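Local coordinates for spike protein P1 (Pseudoalteromonas phage pm2, PDB 2VVE), which serves as the receptor-binding spike at the fivefold vertices of the virion, its C-terminal part recognising the host receptor and its N-terminal part associating with the capsid vertex, at residues 129-141 and 180-194. Sequence-based numbering, arbitrary orientation.
Sequences FSLKARVRHKSKG and SHSGYDFDDNTLDVM
Asp-188 is shared by Arg-134 and Arg-136 in a salt-bridge network just where the antiparallel pair 129-137/189-194 of a beta-sandwich domain begins to open. Arg-136 grips the carboxylate side-on: NE gives a bond to Asp-188 OD1 (2.9 Å) and NH2 one to Asp-188 OD2 (3.0 Å), both on syn lone pairs, with the guanidinium and carboxylate planes nearly coplanar, 27° apart. Arg-134 comes from the other side of OD2, its NE reaching the anti lone pair of Asp-188 OD2 at 2.8 Å, and here the guanidinium and carboxylate planes are 70° apart. Three N-H groups thus fix the carboxylate's rotation and probably favour its charged form. The arginine reaches differ: Arg-134 is extended from CG to NE, whereas Arg-136 bends about its CG-CD bond (chi3 -59°), which turns its NE toward Asp-188 OD1.

Paired backbone bonds at Leu-131/Val-193, Ala-133/Leu-191 and Val-135/Asn-189 define the register. Leu-131, Ala-133 and Leu-191 all pack on Phe-157 of strand 151-160, which places this face in the sandwich core; Val-135 CG2 lies 4.0 Å from Leu-191 CB. On the opposite face, Lys-132 runs alongside Asp-192, but its NZ forms a salt bridge with Asp-237. Strand 229-236 flanks 129-137 on its other edge.

Beyond the pairing with 189-194, at the end of strand 129-137, a water donates to His-137 O and accepts from Gly-183 N. The His-137 CB sits over one face of the His-181 ring, 3.9 Å from its centroid, a CH-pi contact. The His-137 ring is held by Tyr-175 and Thr-229, and His-181 NE2 by the Ile-151 carbonyl. Finally, Ser-139 N (2.8 Å) and Lys-140 N (3.1 Å) reach His-181 O from opposite faces of its carbonyl plane, while Ser-139 OG accepts from His-181 N.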
loop_
_atom_site.group_PDB
_atom_site.type_symbol
_atom_site.label_atom_id
_atom_site.label_comp_id
_atom_site.label_asym_id
_atom_site.label_seq_id
_atom_site.Cartn_x
_atom_site.Cartn_y
_atom_site.Cartn_z
ATOM N N PHE A 129 3.902 7.117 33.394
ATOM C CA PHE A 129 3.498 5.724 33.544
ATOM C C PHE A 129 4.567 4.913 34.261
ATOM O O PHE A 129 5.746 5.277 34.252
ATOM C CB PHE A 129 3.173 5.101 32.182
ATOM C CG PHE A 129 4.360 4.981 31.264
ATOM C CD1 PHE A 129 5.145 3.831 31.271
ATOM C CD2 PHE A 129 4.688 6.018 30.386
ATOM C CE1 PHE A 129 6.249 3.708 30.421
ATOM C CE2 PHE A 129 5.789 5.913 29.533
ATOM C CZ PHE A 129 6.572 4.754 29.549
ATOM N N SER A 130 4.136 3.829 34.897
ATOM C CA SER A 130 5.045 2.933 35.623
ATOM C C SER A 130 5.732 1.943 34.690
ATOM O O SER A 130 5.070 1.214 33.951
ATOM C CB SER A 130 4.284 2.167 36.709
ATOM O OG SER A 130 5.120 1.199 37.333
ATOM N N LEU A 131 7.064 1.922 34.741
ATOM C CA LEU A 131 7.856 0.902 34.063
ATOM C C LEU A 131 8.649 0.129 35.103
ATOM O O LEU A 131 9.395 0.713 35.898
ATOM C CB LEU A 131 8.790 1.534 33.024
ATOM C CG LEU A 131 9.608 0.630 32.089
ATOM C CD1 LEU A 131 8.718 -0.276 31.247
ATOM C CD2 LEU A 131 10.491 1.474 31.179
ATOM N N LYS A 132 8.493 -1.188 35.084
ATOM C CA LYS A 132 9.083 -2.042 36.100
ATOM C C LYS A 132 9.957 -3.130 35.509
ATOM O O LYS A 132 9.828 -3.480 34.337
ATOM C CB LYS A 132 7.986 -2.696 36.935
ATOM C CG LYS A 132 7.188 -1.747 37.816
ATOM C CD LYS A 132 6.083 -2.525 38.514
ATOM C CE LYS A 132 5.156 -1.619 39.321
ATOM N NZ LYS A 132 3.973 -2.382 39.856
ATOM N N ALA A 133 10.854 -3.662 36.335
ATOM C CA ALA A 133 11.564 -4.884 35.989
ATOM C C ALA A 133 11.770 -5.750 37.217
ATOM O O ALA A 133 12.016 -5.234 38.317
ATOM C CB ALA A 133 12.899 -4.576 35.333
ATOM N N ARG A 134 11.670 -7.060 37.012
ATOM C CA ARG A 134 12.072 -8.054 37.993
ATOM C C ARG A 134 13.564 -8.306 37.751
ATOM O O ARG A 134 13.979 -8.736 36.664
ATOM C CB ARG A 134 11.233 -9.334 37.835
ATOM C CG ARG A 134 11.673 -10.493 38.715
ATOM C CD ARG A 134 10.811 -11.733 38.507
ATOM N NE ARG A 134 11.192 -12.777 39.456
ATOM C CZ ARG A 134 10.478 -13.872 39.699
ATOM N NH1 ARG A 134 10.910 -14.753 40.591
ATOM N NH2 ARG A 134 9.334 -14.086 39.059
ATOM N N VAL A 135 14.373 -7.987 38.755
ATOM C CA VAL A 135 15.816 -7.905 38.567
ATOM C C VAL A 135 16.529 -8.877 39.501
ATOM O O VAL A 135 16.254 -8.919 40.701
ATOM C CB VAL A 135 16.339 -6.438 38.767
ATOM C CG1 VAL A 135 17.821 -6.373 38.581
ATOM C CG2 VAL A 135 15.682 -5.482 37.789
ATOM N N ARG A 136 17.434 -9.666 38.930
ATOM C CA ARG A 136 18.161 -10.665 39.699
ATOM C C ARG A 136 19.652 -10.356 39.693
ATOM O O ARG A 136 20.301 -10.334 38.640
ATOM C CB ARG A 136 17.891 -12.075 39.150
ATOM C CG ARG A 136 18.571 -13.201 39.946
ATOM C CD ARG A 136 18.129 -14.553 39.468
ATOM N NE ARG A 136 16.685 -14.695 39.595
ATOM C CZ ARG A 136 15.957 -15.566 38.908
ATOM N NH1 ARG A 136 16.538 -16.384 38.037
ATOM N NH2 ARG A 136 14.641 -15.604 39.089
ATOM N N HIS A 137 20.184 -10.125 40.884
ATOM C CA HIS A 137 21.620 -9.976 41.069
ATOM C C HIS A 137 22.209 -11.273 41.622
ATOM O O HIS A 137 21.700 -11.836 42.591
ATOM C CB HIS A 137 21.912 -8.797 42.001
ATOM C CG HIS A 137 21.168 -7.550 41.637
ATOM N ND1 HIS A 137 21.509 -6.776 40.549
ATOM C CD2 HIS A 137 20.113 -6.933 42.224
ATOM C CE1 HIS A 137 20.688 -5.740 40.474
ATOM N NE2 HIS A 137 19.837 -5.807 41.483
ATOM N N LYS A 138 23.261 -11.760 40.980
ATOM C CA LYS A 138 23.963 -12.958 41.453
ATOM C C LYS A 138 25.454 -12.769 41.228
ATOM O O LYS A 138 25.895 -12.602 40.083
ATOM C CB LYS A 138 23.439 -14.208 40.728
ATOM C CG LYS A 138 23.986 -15.536 41.242
ATOM C CD LYS A 138 23.324 -16.702 40.503
ATOM C CE LYS A 138 23.700 -18.050 41.094
ATOM N NZ LYS A 138 25.117 -18.416 40.826
ATOM N N SER A 139 26.216 -12.772 42.324
ATOM C CA SER A 139 27.659 -12.545 42.277
ATOM C C SER A 139 28.488 -13.726 42.790
ATOM O O SER A 139 29.599 -13.945 42.310
ATOM C CB SER A 139 28.036 -11.248 43.010
ATOM O OG SER A 139 27.744 -11.306 44.397
ATOM N N LYS A 140 27.945 -14.477 43.757
ATOM C CA LYS A 140 28.650 -15.609 44.392
ATOM C C LYS A 140 29.132 -16.652 43.386
ATOM O O LYS A 140 28.330 -17.377 42.800
ATOM C CB LYS A 140 27.766 -16.289 45.447
ATOM C CG LYS A 140 27.412 -15.408 46.643
ATOM C CD LYS A 140 26.514 -16.153 47.631
ATOM C CE LYS A 140 26.398 -15.421 48.965
ATOM N NZ LYS A 140 27.597 -15.659 49.834
ATOM N N GLY A 141 30.448 -16.716 43.192
ATOM C CA GLY A 141 31.053 -17.670 42.264
ATOM C C GLY A 141 30.906 -17.348 40.782
ATOM O O GLY A 141 31.384 -18.106 39.936
ATOM N N SER A 180 26.848 -9.511 48.952
ATOM C CA SER A 180 27.177 -10.713 48.201
ATOM C C SER A 180 25.871 -11.362 47.771
ATOM O O SER A 180 25.123 -11.889 48.597
ATOM C CB SER A 180 28.023 -11.664 49.050
ATOM O OG SER A 180 29.183 -10.999 49.523
ATOM N N HIS A 181 25.601 -11.307 46.472
ATOM C CA HIS A 181 24.314 -11.727 45.921
ATOM C C HIS A 181 24.269 -13.205 45.558
ATOM O O HIS A 181 25.060 -13.680 44.738
ATOM C CB HIS A 181 23.966 -10.861 44.711
ATOM C CG HIS A 181 24.114 -9.391 44.964
ATOM N ND1 HIS A 181 23.083 -8.609 45.435
ATOM C CD2 HIS A 181 25.179 -8.565 44.826
ATOM C CE1 HIS A 181 23.502 -7.364 45.568
ATOM N NE2 HIS A 181 24.771 -7.310 45.207
ATOM N N SER A 182 23.341 -13.928 46.176
ATOM C CA SER A 182 23.178 -15.357 45.908
ATOM C C SER A 182 22.226 -15.635 44.736
ATOM O O SER A 182 22.198 -16.745 44.203
ATOM C CB SER A 182 22.754 -16.116 47.175
ATOM O OG SER A 182 21.693 -15.472 47.853
ATOM N N GLY A 183 21.459 -14.618 44.344
ATOM C CA GLY A 183 20.571 -14.696 43.189
ATOM C C GLY A 183 19.411 -15.666 43.307
ATOM O O GLY A 183 18.995 -16.252 42.308
ATOM N N TYR A 184 18.877 -15.828 44.520
ATOM C CA TYR A 184 17.742 -16.726 44.747
ATOM C C TYR A 184 16.470 -16.067 44.217
ATOM O O TYR A 184 16.242 -14.880 44.462
ATOM C CB TYR A 184 17.585 -17.075 46.233
ATOM C CG TYR A 184 18.769 -17.799 46.864
ATOM C CD1 TYR A 184 19.608 -18.617 46.102
ATOM C CD2 TYR A 184 19.028 -17.683 48.231
ATOM C CE1 TYR A 184 20.693 -19.281 46.677
ATOM C CE2 TYR A 184 20.105 -18.346 48.820
ATOM C CZ TYR A 184 20.932 -19.143 48.040
ATOM O OH TYR A 184 21.996 -19.798 48.619
ATOM N N ASP A 185 15.648 -16.841 43.508
ATOM C CA ASP A 185 14.487 -16.301 42.783
ATOM C C ASP A 185 13.513 -15.485 43.639
ATOM O O ASP A 185 12.915 -14.514 43.157
ATOM C CB ASP A 185 13.750 -17.414 42.022
ATOM C CG ASP A 185 13.156 -18.483 42.944
ATOM O OD1 ASP A 185 13.545 -18.570 44.133
ATOM O OD2 ASP A 185 12.288 -19.243 42.464
ATOM N N PHE A 186 13.380 -15.878 44.906
ATOM C CA PHE A 186 12.503 -15.202 45.872
ATOM C C PHE A 186 13.088 -13.893 46.422
ATOM O O PHE A 186 12.380 -13.120 47.079
ATOM C CB PHE A 186 12.132 -16.148 47.030
ATOM C CG PHE A 186 13.316 -16.789 47.702
ATOM C CD1 PHE A 186 13.677 -18.099 47.397
ATOM C CD2 PHE A 186 14.073 -16.088 48.639
ATOM C CE1 PHE A 186 14.776 -18.702 48.010
ATOM C CE2 PHE A 186 15.174 -16.680 49.258
ATOM C CZ PHE A 186 15.524 -17.990 48.943
ATOM N N ASP A 187 14.376 -13.663 46.163
ATOM C CA ASP A 187 15.061 -12.434 46.568
ATOM C C ASP A 187 15.144 -11.395 45.436
ATOM O O ASP A 187 15.722 -10.315 45.622
ATOM C CB ASP A 187 16.472 -12.748 47.080
ATOM C CG ASP A 187 16.469 -13.534 48.381
ATOM O OD1 ASP A 187 15.596 -13.293 49.244
ATOM O OD2 ASP A 187 17.361 -14.391 48.546
ATOM N N ASP A 188 14.573 -11.708 44.272
ATOM C CA ASP A 188 14.612 -10.781 43.129
ATOM C C ASP A 188 14.086 -9.402 43.522
ATOM O O ASP A 188 13.152 -9.291 44.323
ATOM C CB ASP A 188 13.800 -11.315 41.944
ATOM C CG ASP A 188 14.499 -12.442 41.200
ATOM O OD1 ASP A 188 15.677 -12.749 41.500
ATOM O OD2 ASP A 188 13.858 -13.029 40.303
ATOM N N ASN A 189 14.703 -8.361 42.975
ATOM C CA ASN A 189 14.262 -6.989 43.219
ATOM C C ASN A 189 13.296 -6.465 42.165
ATOM O O ASN A 189 13.184 -7.022 41.076
ATOM C CB ASN A 189 15.468 -6.059 43.328
ATOM C CG ASN A 189 16.351 -6.388 44.514
ATOM O OD1 ASN A 189 15.888 -6.925 45.520
ATOM N ND2 ASN A 189 17.629 -6.060 44.405
ATOM N N THR A 190 12.587 -5.392 42.500
ATOM C CA THR A 190 11.768 -4.708 41.515
ATOM C C THR A 190 12.287 -3.296 41.244
ATOM O O THR A 190 12.291 -2.435 42.129
ATOM C CB THR A 190 10.273 -4.696 41.894
ATOM O OG1 THR A 190 9.804 -6.046 42.008
ATOM C CG2 THR A 190 9.449 -3.973 40.826
ATOM N N LEU A 191 12.739 -3.080 40.016
ATOM C CA LEU A 191 13.062 -1.750 39.545
ATOM C C LEU A 191 11.709 -1.137 39.177
ATOM O O LEU A 191 10.929 -1.752 38.456
ATOM C CB LEU A 191 14.038 -1.836 38.352
ATOM C CG LEU A 191 14.417 -0.568 37.582
ATOM C CD1 LEU A 191 15.068 0.495 38.459
ATOM C CD2 LEU A 191 15.311 -0.899 36.379
ATOM N N ASP A 192 11.394 0.035 39.725
ATOM C CA ASP A 192 10.086 0.647 39.485
ATOM C C ASP A 192 10.262 2.148 39.332
ATOM O O ASP A 192 10.532 2.863 40.310
ATOM C CB ASP A 192 9.113 0.315 40.632
ATOM C CG ASP A 192 7.676 0.827 40.391
ATOM O OD1 ASP A 192 7.368 1.485 39.360
ATOM O OD2 ASP A 192 6.828 0.543 41.257
ATOM N N VAL A 193 10.128 2.613 38.094
ATOM C CA VAL A 193 10.266 4.038 37.808
ATOM C C VAL A 193 9.023 4.574 37.112
ATOM O O VAL A 193 8.349 3.856 36.361
ATOM C CB VAL A 193 11.544 4.348 36.953
ATOM C CG1 VAL A 193 12.812 3.947 37.715
ATOM C CG2 VAL A 193 11.478 3.660 35.588
ATOM N N MET A 194 8.731 5.840 37.360
ATOM C CA MET A 194 7.780 6.567 36.550
ATOM C C MET A 194 8.564 7.187 35.396
ATOM O O MET A 194 9.627 7.770 35.592
ATOM C CB MET A 194 7.089 7.669 37.361
ATOM C CG MET A 194 6.214 7.169 38.505
ATOM S SD MET A 194 4.908 6.044 37.970
ATOM C CE MET A 194 3.949 7.120 36.912
HETATM O O HOH W 1 20.162 -11.982 44.926
#